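Long-range contacts in AxyAgu115A (Amphibacillus xylanus NBRC 15112, PDB 6NPS), which probably removes glucuronic acid side groups from glucuronoxylan as an alpha-glucuronidase of glycoside hydrolase family 115: residues V136-D141 and I490-A495; D528-V533 and N955-P960; L21-E26 and K55-L60; K843-V848 and R931-S936; P249-G254 and F294-T299. The protein carries 3 engineered substitutions. All blocks are in the same frame, centred on the assembly; numbering follows the deposited sequence.

Interaction 1: V136-D141 and I490-A495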
# COMPACT_ATOMS: atom_id res chain seq x y z
N VAL A 136 -4.18 17.03 52.41
CA VAL A 136 -2.93 16.96 51.67
C VAL A 136 -2.91 15.68 50.84
O VAL A 136 -3.13 14.58 51.36
CB VAL A 136 -1.73 17.04 52.62
CG1 VAL A 136 -0.40 16.89 51.85
CG2 VAL A 136 -1.80 18.36 53.40
N SER A 137 -2.66 15.83 49.55
CA SER A 137 -2.66 14.69 48.67
C SER A 137 -1.39 13.85 48.85
O SER A 137 -0.32 14.39 49.16
CB SER A 137 -2.74 15.18 47.21
OG SER A 137 -2.48 14.10 46.35
N PRO A 138 -1.48 12.53 48.64
CA PRO A 138 -0.26 11.70 48.58
C PRO A 138 0.76 12.15 47.54
O PRO A 138 1.91 11.72 47.60
CB PRO A 138 -0.80 10.31 48.21
CG PRO A 138 -2.24 10.34 48.51
CD PRO A 138 -2.72 11.76 48.44
N LEU A 139 0.33 12.91 46.55
CA LEU A 139 1.16 13.44 45.48
C LEU A 139 1.66 14.84 45.76
O LEU A 139 2.22 15.48 44.86
CB LEU A 139 0.38 13.43 44.16
CG LEU A 139 -0.42 12.15 43.89
CD1 LEU A 139 -1.26 12.28 42.62
CD2 LEU A 139 0.54 10.96 43.82
N VAL A 140 1.50 15.32 47.00
CA VAL A 140 1.93 16.68 47.37
C VAL A 140 3.39 16.93 46.95
O VAL A 140 3.71 17.96 46.36
CB VAL A 140 1.72 16.92 48.88
CG1 VAL A 140 2.44 15.87 49.73
CG2 VAL A 140 2.16 18.33 49.25
N ASP A 141 4.27 15.98 47.21
CA ASP A 141 5.67 16.15 46.82
C ASP A 141 5.95 15.63 45.41
O ASP A 141 6.62 16.31 44.63
CB ASP A 141 6.57 15.43 47.83
CG ASP A 141 8.03 15.38 47.38
OD1 ASP A 141 8.77 16.35 47.66
OD2 ASP A 141 8.43 14.37 46.76
N ILE A 490 -9.89 12.72 41.94
CA ILE A 490 -9.91 14.11 41.45
C ILE A 490 -10.12 15.09 42.60
O ILE A 490 -9.46 16.13 42.69
CB ILE A 490 -10.99 14.26 40.37
CG1 ILE A 490 -10.53 13.52 39.13
CG2 ILE A 490 -11.29 15.77 40.06
CD1 ILE A 490 -11.69 13.17 38.18
N GLU A 491 -11.04 14.77 43.52
CA GLU A 491 -11.28 15.64 44.67
C GLU A 491 -10.02 15.79 45.52
O GLU A 491 -9.71 16.88 46.03
CB GLU A 491 -12.41 15.07 45.52
CG GLU A 491 -12.94 16.03 46.56
CD GLU A 491 -13.69 17.17 45.92
OE1 GLU A 491 -13.66 18.31 46.45
OE2 GLU A 491 -14.31 16.92 44.86
N GLN A 492 -9.28 14.68 45.68
CA GLN A 492 -8.05 14.68 46.48
C GLN A 492 -6.97 15.57 45.87
O GLN A 492 -6.25 16.26 46.60
CB GLN A 492 -7.57 13.23 46.61
CG GLN A 492 -6.36 12.97 47.46
CD GLN A 492 -6.09 11.45 47.54
OE1 GLN A 492 -5.71 10.81 46.55
NE2 GLN A 492 -6.34 10.87 48.71
N GLN A 493 -6.85 15.58 44.54
CA GLN A 493 -5.88 16.47 43.91
C GLN A 493 -6.38 17.90 43.73
O GLN A 493 -5.56 18.83 43.73
CB GLN A 493 -5.47 15.95 42.53
CG GLN A 493 -5.26 14.47 42.39
CD GLN A 493 -4.50 13.87 43.54
OE1 GLN A 493 -3.56 14.48 44.06
NE2 GLN A 493 -4.90 12.66 43.95
N PHE A 494 -7.68 18.13 43.52
CA PHE A 494 -8.13 19.42 43.02
C PHE A 494 -9.18 20.10 43.90
O PHE A 494 -9.80 21.08 43.48
CB PHE A 494 -8.65 19.27 41.59
CG PHE A 494 -7.58 18.88 40.63
CD1 PHE A 494 -6.49 19.72 40.41
CD2 PHE A 494 -7.63 17.67 39.96
CE1 PHE A 494 -5.46 19.34 39.53
CE2 PHE A 494 -6.57 17.29 39.08
CZ PHE A 494 -5.51 18.13 38.88
N ALA A 495 -9.36 19.63 45.14
CA ALA A 495 -10.24 20.33 46.08
C ALA A 495 -9.82 21.79 46.19
O ALA A 495 -8.64 22.09 46.37
CB ALA A 495 -10.18 19.67 47.46

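Interaction 2: D528-V533 and N955-P960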
# COMPACT_ATOMS: atom_id res chain seq x y z
N ASP A 528 -4.56 3.16 9.63
CA ASP A 528 -5.39 2.02 9.25
C ASP A 528 -5.54 0.98 10.36
O ASP A 528 -5.95 -0.15 10.09
CB ASP A 528 -4.86 1.35 7.97
CG ASP A 528 -4.94 2.27 6.74
OD1 ASP A 528 -5.86 3.12 6.68
OD2 ASP A 528 -4.08 2.15 5.84
N VAL A 529 -5.24 1.31 11.60
CA VAL A 529 -5.73 0.46 12.69
C VAL A 529 -7.24 0.56 12.76
O VAL A 529 -7.96 -0.44 12.63
CB VAL A 529 -5.05 0.86 14.02
CG1 VAL A 529 -5.70 0.16 15.20
CG2 VAL A 529 -3.49 0.54 13.90
N TYR A 530 -7.74 1.77 12.90
CA TYR A 530 -9.16 2.06 12.70
C TYR A 530 -9.43 2.25 11.20
O TYR A 530 -8.59 2.77 10.46
CB TYR A 530 -9.56 3.34 13.42
CG TYR A 530 -9.53 3.24 14.93
CD1 TYR A 530 -8.32 3.30 15.63
CD2 TYR A 530 -10.73 3.09 15.65
CE1 TYR A 530 -8.29 3.18 17.01
CE2 TYR A 530 -10.72 3.00 17.04
CZ TYR A 530 -9.50 3.05 17.70
OH TYR A 530 -9.44 2.95 19.07
N HIS A 531 -10.59 1.80 10.75
CA HIS A 531 -10.85 1.94 9.33
C HIS A 531 -11.15 3.41 9.02
O HIS A 531 -11.83 4.08 9.79
CB HIS A 531 -12.03 1.06 8.90
CG HIS A 531 -12.07 0.84 7.42
ND1 HIS A 531 -12.68 1.73 6.57
CD2 HIS A 531 -11.48 -0.10 6.64
CE1 HIS A 531 -12.51 1.32 5.32
NE2 HIS A 531 -11.79 0.21 5.33
N PRO A 532 -10.64 3.93 7.90
CA PRO A 532 -10.86 5.35 7.59
C PRO A 532 -12.34 5.73 7.44
O PRO A 532 -12.68 6.88 7.74
CB PRO A 532 -10.11 5.55 6.26
CG PRO A 532 -9.24 4.44 6.15
CD PRO A 532 -9.83 3.26 6.89
N VAL A 533 -13.22 4.83 6.98
CA VAL A 533 -14.62 5.19 6.75
C VAL A 533 -15.65 4.24 7.41
O VAL A 533 -16.72 4.70 7.82
CB VAL A 533 -14.95 5.32 5.24
CG1 VAL A 533 -14.20 6.48 4.57
CG2 VAL A 533 -14.74 4.01 4.45
N ASN A 955 -14.75 -4.51 7.05
CA ASN A 955 -13.71 -4.60 8.08
C ASN A 955 -13.70 -3.37 8.97
O ASN A 955 -13.99 -2.25 8.53
CB ASN A 955 -12.33 -4.73 7.45
CG ASN A 955 -12.10 -6.09 6.85
OD1 ASN A 955 -12.71 -7.07 7.27
ND2 ASN A 955 -11.22 -6.17 5.86
N SER A 956 -13.29 -3.57 10.22
CA SER A 956 -13.19 -2.42 11.12
C SER A 956 -12.38 -2.87 12.34
O SER A 956 -12.17 -4.06 12.56
CB SER A 956 -14.56 -1.92 11.54
OG SER A 956 -15.22 -2.90 12.31
N TYR A 957 -11.94 -1.88 13.13
CA TYR A 957 -11.23 -2.20 14.37
C TYR A 957 -12.18 -2.65 15.46
O TYR A 957 -11.88 -3.61 16.17
CB TYR A 957 -10.46 -0.99 14.86
CG TYR A 957 -9.43 -1.29 15.97
CD1 TYR A 957 -8.48 -2.29 15.80
CD2 TYR A 957 -9.39 -0.53 17.12
CE1 TYR A 957 -7.48 -2.54 16.80
CE2 TYR A 957 -8.39 -0.77 18.15
CZ TYR A 957 -7.46 -1.77 17.97
OH TYR A 957 -6.48 -1.98 18.96
N LEU A 958 -13.32 -1.98 15.61
CA LEU A 958 -14.25 -2.22 16.70
C LEU A 958 -15.35 -3.22 16.39
O LEU A 958 -16.13 -3.55 17.29
CB LEU A 958 -14.90 -0.91 17.14
CG LEU A 958 -13.94 0.22 17.53
CD1 LEU A 958 -14.84 1.41 17.84
CD2 LEU A 958 -13.13 -0.16 18.79
N GLY A 959 -15.46 -3.69 15.16
CA GLY A 959 -16.61 -4.47 14.76
C GLY A 959 -17.76 -3.56 14.37
O GLY A 959 -17.71 -2.35 14.61
N PRO A 960 -18.82 -4.14 13.79
CA PRO A 960 -19.95 -3.32 13.31
C PRO A 960 -20.67 -2.71 14.49
O PRO A 960 -20.79 -3.33 15.54
CB PRO A 960 -20.86 -4.33 12.59
CG PRO A 960 -20.11 -5.62 12.58
CD PRO A 960 -19.07 -5.58 13.61

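Interaction 3: L21-E26 and K55-L60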
# COMPACT_ATOMS: atom_id res chain seq x y z
N LEU A 21 3.58 22.29 68.76
CA LEU A 21 2.46 21.46 68.34
C LEU A 21 2.75 19.97 68.53
O LEU A 21 1.91 19.23 69.06
CB LEU A 21 2.13 21.74 66.88
CG LEU A 21 1.03 20.83 66.33
CD1 LEU A 21 -0.30 21.13 67.10
CD2 LEU A 21 0.90 21.08 64.83
N PHE A 22 3.91 19.51 68.07
CA PHE A 22 4.26 18.09 68.06
C PHE A 22 5.17 17.78 69.24
O PHE A 22 6.04 18.58 69.60
CB PHE A 22 4.99 17.68 66.78
CG PHE A 22 4.07 17.50 65.60
CD1 PHE A 22 3.59 18.60 64.93
CD2 PHE A 22 3.70 16.23 65.17
CE1 PHE A 22 2.77 18.45 63.83
CE2 PHE A 22 2.85 16.08 64.06
CZ PHE A 22 2.37 17.20 63.41
N TYR A 23 4.98 16.60 69.81
CA TYR A 23 5.80 16.12 70.90
C TYR A 23 6.78 15.09 70.34
O TYR A 23 6.41 14.29 69.49
CB TYR A 23 4.93 15.50 71.98
CG TYR A 23 5.73 14.92 73.14
CD1 TYR A 23 6.58 15.71 73.89
CD2 TYR A 23 5.63 13.57 73.46
CE1 TYR A 23 7.33 15.19 74.95
CE2 TYR A 23 6.37 13.03 74.54
CZ TYR A 23 7.21 13.84 75.27
OH TYR A 23 7.93 13.30 76.31
N GLN A 24 8.03 15.14 70.79
CA GLN A 24 9.06 14.28 70.23
C GLN A 24 9.68 13.43 71.33
O GLN A 24 10.03 13.95 72.40
CB GLN A 24 10.14 15.13 69.55
CG GLN A 24 10.85 14.46 68.39
CD GLN A 24 11.66 15.46 67.56
OE1 GLN A 24 12.75 15.86 67.96
NE2 GLN A 24 11.11 15.87 66.41
N GLU A 25 9.81 12.13 71.09
CA GLU A 25 10.40 11.24 72.09
C GLU A 25 11.74 10.71 71.59
O GLU A 25 11.88 10.32 70.43
CB GLU A 25 9.48 10.06 72.43
CG GLU A 25 8.25 10.44 73.24
CD GLU A 25 7.37 9.23 73.59
OE1 GLU A 25 7.19 8.94 74.80
OE2 GLU A 25 6.85 8.58 72.65
N GLU A 26 12.72 10.71 72.50
CA GLU A 26 13.99 10.03 72.26
C GLU A 26 13.82 8.57 71.83
O GLU A 26 14.59 8.09 70.99
CB GLU A 26 14.82 10.10 73.56
CG GLU A 26 16.30 10.17 73.34
CD GLU A 26 16.99 8.80 73.38
OE1 GLU A 26 18.23 8.79 73.24
OE2 GLU A 26 16.31 7.76 73.53
N LYS A 55 10.80 18.26 72.78
CA LYS A 55 10.99 17.12 73.66
C LYS A 55 10.57 17.40 75.09
O LYS A 55 10.48 16.46 75.89
CB LYS A 55 12.46 16.68 73.64
CG LYS A 55 12.97 16.37 72.25
CD LYS A 55 14.50 16.37 72.22
CE LYS A 55 15.03 16.82 70.86
NZ LYS A 55 16.52 16.99 70.87
N ASP A 56 10.30 18.65 75.44
CA ASP A 56 9.90 19.02 76.80
C ASP A 56 8.38 19.09 76.85
O ASP A 56 7.75 19.86 76.10
CB ASP A 56 10.53 20.35 77.19
CG ASP A 56 10.24 20.76 78.64
OD1 ASP A 56 9.15 20.43 79.16
OD2 ASP A 56 11.10 21.43 79.26
N ARG A 57 7.78 18.30 77.70
CA ARG A 57 6.34 18.29 77.79
C ARG A 57 5.72 19.59 78.28
O ARG A 57 4.60 19.88 77.99
CB ARG A 57 5.86 17.15 78.64
CG ARG A 57 5.94 15.84 77.94
CD ARG A 57 6.55 14.79 78.81
NE ARG A 57 5.51 14.03 79.43
CZ ARG A 57 5.32 12.75 79.22
NH1 ARG A 57 6.08 12.12 78.41
NH2 ARG A 57 4.37 12.13 79.85
N ASP A 58 6.44 20.33 79.07
CA ASP A 58 5.89 21.62 79.48
C ASP A 58 5.90 22.65 78.37
O ASP A 58 5.34 23.74 78.54
CB ASP A 58 6.65 22.14 80.68
CG ASP A 58 6.22 21.46 81.96
OD1 ASP A 58 5.00 21.43 82.22
OD2 ASP A 58 7.10 20.98 82.71
N MET A 59 6.50 22.33 77.23
CA MET A 59 6.56 23.25 76.10
C MET A 59 5.51 22.98 75.02
O MET A 59 5.53 23.62 73.96
CB MET A 59 7.96 23.24 75.48
CG MET A 59 9.09 23.34 76.49
SD MET A 59 9.56 25.04 76.86
CE MET A 59 10.18 25.57 75.26
N LEU A 60 4.60 22.05 75.28
CA LEU A 60 3.59 21.68 74.30
C LEU A 60 2.49 22.74 74.27
O LEU A 60 2.28 23.48 75.23
CB LEU A 60 3.00 20.32 74.64
CG LEU A 60 3.93 19.13 74.43
CD1 LEU A 60 3.32 17.84 74.98
CD2 LEU A 60 4.15 19.03 72.91
O HOH W 1 9.83 14.17 78.45

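Interaction 4: K843-V848 and R931-S936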
# COMPACT_ATOMS: atom_id res chain seq x y z
N LYS A 843 -25.90 -27.56 35.74
CA LYS A 843 -25.69 -27.69 37.17
C LYS A 843 -25.77 -26.38 37.94
O LYS A 843 -26.75 -26.11 38.64
CB LYS A 843 -24.30 -28.33 37.28
CG LYS A 843 -23.87 -28.70 38.69
CD LYS A 843 -22.62 -29.60 38.70
CE LYS A 843 -21.57 -29.13 39.69
NZ LYS A 843 -20.19 -29.27 39.13
N ASP A 844 -24.76 -25.54 37.76
CA ASP A 844 -24.69 -24.25 38.43
C ASP A 844 -24.37 -23.08 37.49
O ASP A 844 -24.26 -21.95 37.97
CB ASP A 844 -23.62 -24.31 39.54
CG ASP A 844 -22.23 -24.69 39.00
OD1 ASP A 844 -21.23 -24.61 39.74
OD2 ASP A 844 -22.13 -25.05 37.81
N ALA A 845 -24.20 -23.31 36.19
CA ALA A 845 -23.79 -22.22 35.30
C ALA A 845 -24.92 -21.20 35.11
O ALA A 845 -26.02 -21.58 34.72
CB ALA A 845 -23.40 -22.77 33.93
N PRO A 846 -24.67 -19.92 35.33
CA PRO A 846 -25.66 -18.89 34.96
C PRO A 846 -25.61 -18.62 33.46
O PRO A 846 -24.64 -18.94 32.76
CB PRO A 846 -25.18 -17.65 35.72
CG PRO A 846 -23.66 -17.79 35.65
CD PRO A 846 -23.42 -19.32 35.84
N PHE A 847 -26.67 -17.98 32.96
CA PHE A 847 -26.73 -17.64 31.55
C PHE A 847 -27.36 -16.27 31.33
O PHE A 847 -28.01 -15.71 32.22
CB PHE A 847 -27.44 -18.73 30.71
CG PHE A 847 -28.91 -18.91 30.96
CD1 PHE A 847 -29.85 -18.08 30.36
CD2 PHE A 847 -29.38 -19.98 31.73
CE1 PHE A 847 -31.19 -18.27 30.55
CE2 PHE A 847 -30.74 -20.17 31.92
CZ PHE A 847 -31.65 -19.31 31.32
N VAL A 848 -27.09 -15.72 30.15
CA VAL A 848 -27.82 -14.57 29.61
C VAL A 848 -28.47 -15.05 28.33
O VAL A 848 -27.98 -15.96 27.66
CB VAL A 848 -26.94 -13.33 29.35
CG1 VAL A 848 -26.54 -12.69 30.69
CG2 VAL A 848 -25.71 -13.69 28.52
N ARG A 931 -28.77 -18.59 24.21
CA ARG A 931 -28.30 -18.56 25.60
C ARG A 931 -26.80 -18.73 25.62
O ARG A 931 -26.27 -19.64 24.97
CB ARG A 931 -28.95 -19.67 26.43
CG ARG A 931 -30.42 -19.48 26.62
CD ARG A 931 -31.06 -20.58 27.46
NE ARG A 931 -32.46 -20.24 27.67
CZ ARG A 931 -33.29 -20.90 28.46
NH1 ARG A 931 -32.88 -21.97 29.12
NH2 ARG A 931 -34.55 -20.49 28.58
N ILE A 932 -26.11 -17.87 26.38
CA ILE A 932 -24.69 -18.02 26.63
C ILE A 932 -24.50 -18.36 28.10
O ILE A 932 -24.94 -17.61 28.99
CB ILE A 932 -23.91 -16.76 26.24
CG1 ILE A 932 -24.27 -16.40 24.79
CG2 ILE A 932 -22.42 -16.95 26.47
CD1 ILE A 932 -23.49 -15.25 24.28
N TYR A 933 -23.87 -19.50 28.36
CA TYR A 933 -23.60 -19.97 29.72
C TYR A 933 -22.14 -19.73 30.06
O TYR A 933 -21.25 -20.00 29.24
CB TYR A 933 -23.90 -21.46 29.88
CG TYR A 933 -25.31 -21.92 29.73
CD1 TYR A 933 -25.89 -22.09 28.48
CD2 TYR A 933 -26.08 -22.23 30.85
CE1 TYR A 933 -27.21 -22.53 28.35
CE2 TYR A 933 -27.40 -22.68 30.73
CZ TYR A 933 -27.94 -22.83 29.48
OH TYR A 933 -29.24 -23.28 29.34
N ALA A 934 -21.88 -19.29 31.29
CA ALA A 934 -20.51 -19.26 31.76
C ALA A 934 -20.05 -20.66 32.12
O ALA A 934 -20.81 -21.43 32.71
CB ALA A 934 -20.35 -18.35 32.98
N VAL A 935 -18.78 -20.99 31.80
CA VAL A 935 -18.20 -22.27 32.17
C VAL A 935 -16.83 -22.02 32.81
O VAL A 935 -16.69 -22.03 34.04
CB VAL A 935 -18.13 -23.22 30.95
CG1 VAL A 935 -17.46 -24.59 31.30
CG2 VAL A 935 -19.53 -23.42 30.34
N SER A 936 -15.78 -21.75 31.96
CA SER A 936 -14.47 -21.39 32.47
C SER A 936 -14.44 -19.97 32.99
O SER A 936 -15.11 -19.09 32.46
CB SER A 936 -13.39 -21.52 31.38
OG SER A 936 -13.45 -22.79 30.77

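Interaction 5: P249-G254 and F294-T299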
# COMPACT_ATOMS: atom_id res chain seq x y z
N PRO A 249 18.35 -12.76 42.26
CA PRO A 249 18.28 -13.51 43.52
C PRO A 249 19.35 -13.13 44.55
O PRO A 249 20.43 -12.61 44.24
CB PRO A 249 18.46 -14.96 43.09
CG PRO A 249 19.23 -14.89 41.76
CD PRO A 249 18.73 -13.64 41.11
N CYS A 250 19.00 -13.40 45.81
CA CYS A 250 19.91 -13.37 46.95
C CYS A 250 20.48 -11.98 47.17
O CYS A 250 21.66 -11.82 47.50
CB CYS A 250 21.05 -14.37 46.75
SG CYS A 250 20.45 -16.02 47.08
N LEU A 251 19.65 -10.97 46.96
CA LEU A 251 19.92 -9.57 47.31
C LEU A 251 21.01 -8.94 46.44
O LEU A 251 21.71 -8.00 46.85
CB LEU A 251 20.26 -9.43 48.80
CG LEU A 251 19.20 -10.02 49.74
CD1 LEU A 251 19.66 -9.90 51.21
CD2 LEU A 251 17.79 -9.35 49.54
N ARG A 252 21.14 -9.45 45.22
CA ARG A 252 22.09 -8.98 44.22
C ARG A 252 21.31 -8.36 43.07
O ARG A 252 20.65 -9.09 42.32
CB ARG A 252 22.92 -10.14 43.71
CG ARG A 252 23.91 -10.65 44.77
CD ARG A 252 24.96 -9.60 45.06
NE ARG A 252 26.18 -10.24 45.54
CZ ARG A 252 27.29 -9.59 45.90
NH1 ARG A 252 27.35 -8.26 45.85
NH2 ARG A 252 28.35 -10.28 46.33
N TYR A 253 21.43 -7.04 42.87
CA TYR A 253 20.73 -6.46 41.72
C TYR A 253 21.49 -6.75 40.43
O TYR A 253 22.67 -7.08 40.45
CB TYR A 253 20.51 -4.97 41.90
CG TYR A 253 19.50 -4.74 43.01
CD1 TYR A 253 18.13 -4.87 42.77
CD2 TYR A 253 19.93 -4.49 44.33
CE1 TYR A 253 17.21 -4.72 43.79
CE2 TYR A 253 19.02 -4.33 45.34
CZ TYR A 253 17.65 -4.44 45.06
OH TYR A 253 16.72 -4.30 46.07
N GLY A 254 20.79 -6.55 39.29
CA GLY A 254 21.21 -7.14 38.03
C GLY A 254 22.56 -6.67 37.52
O GLY A 254 23.21 -7.38 36.76
N PHE A 294 18.99 -6.00 56.63
CA PHE A 294 17.98 -4.99 56.37
C PHE A 294 16.65 -5.66 56.07
O PHE A 294 16.57 -6.87 55.87
CB PHE A 294 18.42 -4.10 55.20
CG PHE A 294 19.70 -3.38 55.45
CD1 PHE A 294 19.75 -2.32 56.34
CD2 PHE A 294 20.87 -3.75 54.79
CE1 PHE A 294 20.94 -1.65 56.59
CE2 PHE A 294 22.05 -3.07 55.01
CZ PHE A 294 22.09 -2.02 55.92
N GLU A 295 15.58 -4.86 56.03
CA GLU A 295 14.24 -5.43 55.82
C GLU A 295 14.01 -5.61 54.32
O GLU A 295 13.95 -4.63 53.56
CB GLU A 295 13.17 -4.53 56.45
CG GLU A 295 11.83 -5.24 56.61
CD GLU A 295 10.76 -4.42 57.36
OE1 GLU A 295 10.96 -3.21 57.62
OE2 GLU A 295 9.70 -5.02 57.66
N ASN A 296 13.86 -6.86 53.88
CA ASN A 296 13.72 -7.11 52.44
C ASN A 296 13.04 -8.46 52.26
O ASN A 296 12.83 -9.21 53.22
CB ASN A 296 15.08 -7.05 51.73
CG ASN A 296 16.16 -7.79 52.49
OD1 ASN A 296 15.96 -8.96 52.89
ND2 ASN A 296 17.30 -7.12 52.73
N ILE A 297 12.64 -8.74 51.03
CA ILE A 297 12.21 -10.07 50.64
C ILE A 297 13.28 -10.60 49.71
O ILE A 297 13.69 -9.91 48.77
CB ILE A 297 10.82 -10.02 49.97
CG1 ILE A 297 9.77 -9.56 51.00
CG2 ILE A 297 10.45 -11.40 49.36
CD1 ILE A 297 8.40 -9.34 50.35
N ILE A 298 13.80 -11.78 50.03
CA ILE A 298 14.88 -12.38 49.24
C ILE A 298 14.27 -13.11 48.06
O ILE A 298 13.44 -14.01 48.22
CB ILE A 298 15.72 -13.34 50.08
CG1 ILE A 298 16.29 -12.61 51.31
CG2 ILE A 298 16.82 -13.97 49.20
CD1 ILE A 298 17.06 -13.57 52.26
N THR A 299 14.69 -12.73 46.85
CA THR A 299 14.23 -13.46 45.67
C THR A 299 15.10 -14.70 45.51
O THR A 299 16.32 -14.67 45.74
CB THR A 299 14.28 -12.56 44.43
OG1 THR A 299 13.31 -11.51 44.57
CG2 THR A 299 13.93 -13.37 43.16
O HOH W 2 16.87 -10.79 46.02

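Interaction 1: V136-D141 and I490-A495
The hydroxyl of Ser137 meets the bent-over amide end of Gln493. OG of Ser137, turned anti to its own backbone N (chi1 169°), donates to OE1 of Gln493 at 2.6 Å, lying in the carbonyl plane on a lone pair of the amide oxygen. The same hydroxyl accepts from the backbone N of Leu139 at 3.1 Å, so it closes an ST turn and grips the helix at once; this inner bond fixes its rotation. Ser137 also opens a type I beta turn that runs to Val140. Gln493 bends at chi2 (-43°), which swings its amide off the helix flank toward the turn, where the Leu139 side chain crosses it obliquely, CD1 3.5 Å from OE1 of Gln493. One residue earlier on the helix, Gln492 keeps an extended chain and meets Pro138 tip to tip: Pro138 CD lies 3.5 Å from Gln492 CD. NE2 of Gln493 makes a weak bond to OE1 of Gln492, loosely linking the two amides, while NE2 of Gln492 binds a glycerol. The contact ties the loop after helix 120-133 to helix 482-494. Helix 195-207 packs against Pro138 and Leu139, helix 30-47 against Val136 and Val140, and helix 500-519 against Ile490.

Interaction 2: D528-V533 and N955-P960
The ring of Tyr957 is the bump here, wedged between Val529 and Tyr530. CG1 of Val529 sits over the centre of one face of that ring, 3.7 Å from its centroid, a CH-pi contact. The tyrosine's CD2 edge turns to the face of Tyr530, the planes 55° apart; CD2 of Tyr957 comes 3.6 Å from CZ of Tyr530, toward the rim of the ring. With CG anti to the backbone N (chi1 -167°), Tyr957 drops into this hollow, and its CB rests 3.4 Å from the carbonyl O of Val529. Leu958 adds a looser touch, its CG 4.3 Å from CE2 of Tyr530. Toward Asn955 the contact is longer: CD2 of His531 lies 3.8 Å from the carbonyl O of Asn955. No direct hydrogen bond joins the two segments, but Glu537 accepts from the backbone N of His531, Tyr957 and Leu958, and Tyr957 OH bonds to Asn519 O. A loop of the GH115 C-terminal family thus packs on the loop between helices 500-519 and 537-558 through an edge-to-face (T-shaped) tyrosine pair.

Interaction 3: L21-E26 and K55-L60
With chi1 at 178°, Tyr23 holds CG anti to its backbone N and sends the ring toward 55-60, while Arg57, bent at chi2 and chi3 (133° and 97°), folds across its phenol end. The ring and guanidinium planes stand nearly perpendicular, and Tyr23 OH lies at the edge of the guanidinium, 3.0 Å from NH1 of Arg57. The aliphatic part follows closely, Arg57 CG coming 3.4 Å from CE1 of Tyr23. A water 3.0 Å from Tyr23 OH also gives a weak bond to the carbonyl O of Lys55. At the root of the ring, Leu60 CD2 packs 3.7 Å from Tyr23 CB. Outward, Gln24 and Lys55 run side by side, and CA of Lys55 makes a CA-H...O contact with the carbonyl O of Gln24 at 3.5 Å. Asp56 OD1 accepts from Asp58 N, an Asx turn opening the 3-10 segment 57-59. Strand 20-23, which carries Tyr23, pairs in parallel with strand 53-54, which leads into 55-60; helix 74-81 touches Tyr23 and supplies Glu78, the salt-bridge partner of Arg57, while helix 30-47 and strand 64-69 pack on Phe22.

Interaction 4: K843-V848 and R931-S936
Strands 847-854 and 926-934 form an antiparallel beta pair in the GH115 C-terminal domain, which is related to galactose-binding domains and so is probably a beta-sandwich. Their tight part is the backbone: Val848 and Ile932 form a hydrogen-bonded pair, Ile932 N giving to Val848 O at 3.0 Å and Val848 N to Ile932 O at 3.1 Å. Phe847 and Tyr933 are the adjoining non-hydrogen-bonded pair, and a third bond, from Ala934 N to Pro846 O, runs nearly along the C=O axis. Phe847 lies side by side with Tyr933 on one face, and with Arg931. The pairing puts CB of Phe847 over the face of the Tyr933 ring; chi1 of 67°, the crowded position, then turns the Phe847 ring alongside, oblique to it, CD2 of Phe847 being 3.5 Å from CE2 of Tyr933. Over one face of the Phe847 ring runs the extended chain of Arg931, CD above it in a CH-pi contact, the guanidinium only 14° from the ring plane. The other face is looser, CG2 of Val848 lying 4.2 Å from CB of Ile932. More solvent reaches Arg931, which is partly exposed; its NE forms a salt bridge with Glu849, and Tyr933 OH bonds to Gln883. Toward Lys843 the chain leaves its partner. At that end CB of Ala845 presses to 3.2 Å from Ala934 O, a buried carbonyl oxygen that has no hydrogen-bond partner in the model.

Interaction 5: P249-G254 and F294-T299
Leu251 carries the side-chain half of this contact. CB starts alongside the other segment rather than facing it; CG, anti to the carbonyl carbon (chi1 -54°), only directs the fork, which chi2 near 177° brings round to Asn296 and Ile298. CD1 reaches the amide end of Asn296, 4.0 Å from ND2. CD2 goes deeper, 3.7 Å from CG of Asn296 and 4.0 Å from CG1 of Ile298, and the leucine crosses the Asn296 side chain at about a right angle. Asn296 holds its own CG in the crowded position between backbone N and carbonyl carbon (chi1 45°), and its ND2 is bound to Thr291 O. The polar half is backbone. Cys250 N donates to Thr299 O at 3.0 Å in the carbonyl plane, and CA of Pro249 adds a CA-H...O contact to the same oxygen. A water accepts from Leu251 N at 2.9 Å and from Thr299 N at 3.0 Å, bridging two N-H groups, neither of which bonds directly to the other segment. Pro249 to Arg252 form a type I' turn, whose two central residues, Cys250 and Leu251, both have positive phi. Strand 298-300 belongs to the parallel sheet of the TIM-barrel-like GH115 domain, where Ile298 bonds to Met349 of strand 348-351. Helix 277-291 packs on Pro249, Cys250 and Leu251, and helix 317-338 on Pro249, Cys250 and Ile298.

How the interactions relate
Interactions 1, 4 and 5 are buried, whereas interactions 2 and 3 are only partly so. No two of the five touch; interactions 1 and 3 come nearest, about 11 Å between nearest atoms, and interactions 2 and 3 lie farthest apart, about 67 Å between centres. Helix 30-47 touches both interactions 1 and 3. Interactions 2 and 4 both involve the C-terminal domain, one at its seam with the helical region and the other between its own strands. Backbone hydrogen bonds dominate in interaction 4 and supply one direct link in interaction 5; interaction 1 relies on a side-chain bond, interaction 2 on aromatic rings, and interaction 3 on a tyrosine beside an arginine.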